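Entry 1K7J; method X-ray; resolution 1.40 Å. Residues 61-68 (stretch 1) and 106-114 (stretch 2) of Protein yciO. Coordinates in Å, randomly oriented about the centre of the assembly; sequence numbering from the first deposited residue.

Stretch 1 (61-68) DGHNFTLM
Stretch 2 106-114: EVPRRLLQE

Residues 61-68 run from an irregular loop into a strand that includes Thr 66 to Met 68, while 106-114 form a loop interrupted by a 3-10 segment, Arg 109 to Leu 111. Gly 62 turns the first chain at phi/psi 65/6, a positive phi that favours glycine; His 63 (-80/131) and Asn 64 (-76/152) are extended, and Leu 67 follows at -110/116. In the second stretch Val 107 (-97/127) and Pro 108 (-56/137) lead into Arg 109 (-50/-42), Arg 110 (-58/-20) and Leu 111 (-91/-10). The turn is held by Leu 111 N to Pro 108 O (2.9 Å) and Leu 112 N to Arg 109 O (3.0 Å), after which Leu 112 (-92/145) and Gln 113 (-57/126) extend again. The chains run in opposite senses: CA atoms pair Asn 64 with Gln 113 at 6.0 Å, Phe 65 with Leu 111 at 6.5 Å and Leu 67 with Val 107 at 9.2 Å. No direct hydrogen bond joins them. Instead, water 1 accepts from Phe 65 N (2.9 Å) and donates to Leu 111 O (2.7 Å), bridging the two backbones. Phe 65 (chi1 -86°, chi2 -71°) points toward the second stretch; Leu 111 (m, t) covers one face of its ring, with CD2 of Phe 65 4.2 Å from CD2 of Leu 111. The same Phe 65 CD2 lies 3.4 Å from Leu 111 O. Farther along, Leu 67 (m, t) and Val 107 (t) point toward each other's stretches and meet at 3.8 Å, Leu 67 CD1 to Val 107 CG2, extending the apolar contact. At the other end, Gln 113 (t, m, chi3 146°) reaches toward Gly 62 and packs its CB near the side chain of Asn 64 (chi1 m). His 63 (t) points away, its ND1 donating to Asn 64 O at 3.0 Å within its own stretch.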

# COMPACT_ATOMS: atom_id res chain seq x y z
N ASP A 61 -17.03 4.32 0.99
CA ASP A 61 -17.86 3.17 0.65
C ASP A 61 -17.39 2.43 -0.58
O ASP A 61 -17.06 3.04 -1.61
CB ASP A 61 -19.32 3.61 0.43
CG ASP A 61 -19.92 4.27 1.64
OD1 ASP A 61 -19.52 3.91 2.77
OD2 ASP A 61 -20.81 5.14 1.47
N GLY A 62 -17.35 1.11 -0.48
CA GLY A 62 -16.92 0.29 -1.59
C GLY A 62 -15.47 0.50 -1.96
O GLY A 62 -15.00 -0.05 -2.96
N HIS A 63 -14.75 1.28 -1.16
CA HIS A 63 -13.35 1.53 -1.44
C HIS A 63 -12.51 0.34 -0.97
O HIS A 63 -12.65 -0.13 0.16
CB HIS A 63 -12.87 2.82 -0.77
CG HIS A 63 -11.63 3.39 -1.40
ND1 HIS A 63 -10.40 2.77 -1.33
CD2 HIS A 63 -11.45 4.51 -2.13
CE1 HIS A 63 -9.52 3.49 -2.00
NE2 HIS A 63 -10.13 4.55 -2.50
N ASN A 64 -11.65 -0.12 -1.85
CA ASN A 64 -10.79 -1.27 -1.59
C ASN A 64 -9.60 -1.00 -0.68
O ASN A 64 -9.09 0.12 -0.61
CB ASN A 64 -10.25 -1.82 -2.91
CG ASN A 64 -11.31 -2.54 -3.71
OD1 ASN A 64 -11.63 -3.70 -3.45
ND2 ASN A 64 -11.87 -1.85 -4.70
N PHE A 65 -9.18 -2.05 0.02
CA PHE A 65 -7.98 -1.97 0.85
C PHE A 65 -6.88 -2.22 -0.18
O PHE A 65 -7.16 -2.44 -1.36
CB PHE A 65 -7.96 -3.10 1.88
CG PHE A 65 -8.69 -2.79 3.14
CD1 PHE A 65 -8.18 -1.87 4.05
CD2 PHE A 65 -9.89 -3.42 3.43
CE1 PHE A 65 -8.86 -1.58 5.23
CE2 PHE A 65 -10.58 -3.15 4.61
CZ PHE A 65 -10.06 -2.22 5.51
N THR A 66 -5.63 -2.19 0.27
CA THR A 66 -4.52 -2.44 -0.62
C THR A 66 -3.57 -3.44 0.01
O THR A 66 -3.36 -3.42 1.22
CB THR A 66 -3.71 -1.14 -0.89
OG1 THR A 66 -4.54 -0.19 -1.56
CG2 THR A 66 -2.49 -1.44 -1.77
N LEU A 67 -3.06 -4.35 -0.80
CA LEU A 67 -2.07 -5.30 -0.30
C LEU A 67 -0.79 -4.86 -0.99
O LEU A 67 -0.70 -4.87 -2.22
CB LEU A 67 -2.41 -6.74 -0.69
CG LEU A 67 -3.57 -7.40 0.07
CD1 LEU A 67 -3.68 -8.86 -0.35
CD2 LEU A 67 -3.34 -7.31 1.58
N MSE A 68 0.18 -4.43 -0.19
CA MSE A 68 1.48 -3.98 -0.70
C MSE A 68 2.30 -5.26 -0.87
O MSE A 68 2.66 -5.91 0.11
CB MSE A 68 2.12 -3.03 0.31
CG MSE A 68 3.20 -2.10 -0.23
SE MSE A 68 2.52 -0.75 -1.47
CE MSE A 68 1.52 0.42 -0.24
N GLU A 106 -6.00 -16.55 0.38
CA GLU A 106 -4.84 -16.14 1.17
C GLU A 106 -5.22 -14.88 1.93
O GLU A 106 -4.62 -14.55 2.96
CB GLU A 106 -3.66 -15.80 0.24
CG GLU A 106 -3.07 -16.98 -0.50
CD GLU A 106 -2.01 -17.71 0.30
OE1 GLU A 106 -1.91 -17.48 1.52
OE2 GLU A 106 -1.26 -18.51 -0.31
N VAL A 107 -6.23 -14.18 1.43
CA VAL A 107 -6.69 -12.94 2.02
C VAL A 107 -7.89 -13.07 2.96
O VAL A 107 -8.91 -13.64 2.58
CB VAL A 107 -7.09 -11.93 0.93
CG1 VAL A 107 -7.33 -10.57 1.55
CG2 VAL A 107 -6.01 -11.86 -0.14
N PRO A 108 -7.77 -12.56 4.19
CA PRO A 108 -8.88 -12.64 5.15
C PRO A 108 -10.12 -11.99 4.53
O PRO A 108 -10.03 -10.93 3.91
CB PRO A 108 -8.35 -11.85 6.34
CG PRO A 108 -6.89 -12.14 6.31
CD PRO A 108 -6.56 -12.00 4.83
N ARG A 109 -11.26 -12.64 4.70
CA ARG A 109 -12.52 -12.14 4.15
C ARG A 109 -12.78 -10.67 4.47
O ARG A 109 -13.24 -9.91 3.61
CB ARG A 109 -13.68 -12.99 4.66
CG ARG A 109 -15.04 -12.61 4.11
CD ARG A 109 -16.14 -13.46 4.74
NE ARG A 109 -17.48 -13.07 4.30
CZ ARG A 109 -17.94 -13.21 3.06
NH1 ARG A 109 -17.16 -13.73 2.12
NH2 ARG A 109 -19.17 -12.82 2.76
N ARG A 110 -12.49 -10.26 5.70
CA ARG A 110 -12.72 -8.88 6.14
C ARG A 110 -12.00 -7.82 5.32
O ARG A 110 -12.38 -6.65 5.34
CB ARG A 110 -12.34 -8.73 7.61
CG ARG A 110 -10.91 -9.13 7.92
CD ARG A 110 -10.63 -9.11 9.42
NE ARG A 110 -9.38 -9.81 9.72
CZ ARG A 110 -8.17 -9.32 9.51
NH1 ARG A 110 -8.02 -8.10 8.99
NH2 ARG A 110 -7.10 -10.05 9.79
N LEU A 111 -10.95 -8.22 4.61
CA LEU A 111 -10.18 -7.28 3.81
C LEU A 111 -10.68 -7.15 2.38
O LEU A 111 -10.25 -6.26 1.64
CB LEU A 111 -8.70 -7.69 3.80
CG LEU A 111 -8.03 -7.72 5.17
CD1 LEU A 111 -6.58 -8.14 5.01
CD2 LEU A 111 -8.12 -6.35 5.83
N LEU A 112 -11.60 -8.03 1.99
CA LEU A 112 -12.15 -8.00 0.64
C LEU A 112 -13.41 -7.16 0.58
O LEU A 112 -14.20 -7.13 1.53
CB LEU A 112 -12.45 -9.42 0.16
CG LEU A 112 -11.25 -10.37 0.12
CD1 LEU A 112 -11.70 -11.75 -0.36
CD2 LEU A 112 -10.17 -9.81 -0.81
N GLN A 113 -13.60 -6.46 -0.54
CA GLN A 113 -14.77 -5.61 -0.72
C GLN A 113 -16.02 -6.47 -0.52
O GLN A 113 -16.18 -7.51 -1.16
CB GLN A 113 -14.75 -4.97 -2.11
CG GLN A 113 -15.45 -3.63 -2.17
CD GLN A 113 -16.96 -3.75 -2.15
OE1 GLN A 113 -17.66 -2.90 -1.60
NE2 GLN A 113 -17.48 -4.81 -2.77
N GLU A 114 -16.88 -6.03 0.38
CA GLU A 114 -18.11 -6.73 0.72
C GLU A 114 -18.88 -7.38 -0.43
O GLU A 114 -19.22 -8.56 -0.36
CB GLU A 114 -19.05 -5.78 1.47
CG GLU A 114 -19.35 -4.50 0.71
CD GLU A 114 -20.05 -3.45 1.56
OE1 GLU A 114 -19.47 -3.03 2.58
OE2 GLU A 114 -21.19 -3.06 1.21
O HOH W 1 -10.75 -4.46 -0.32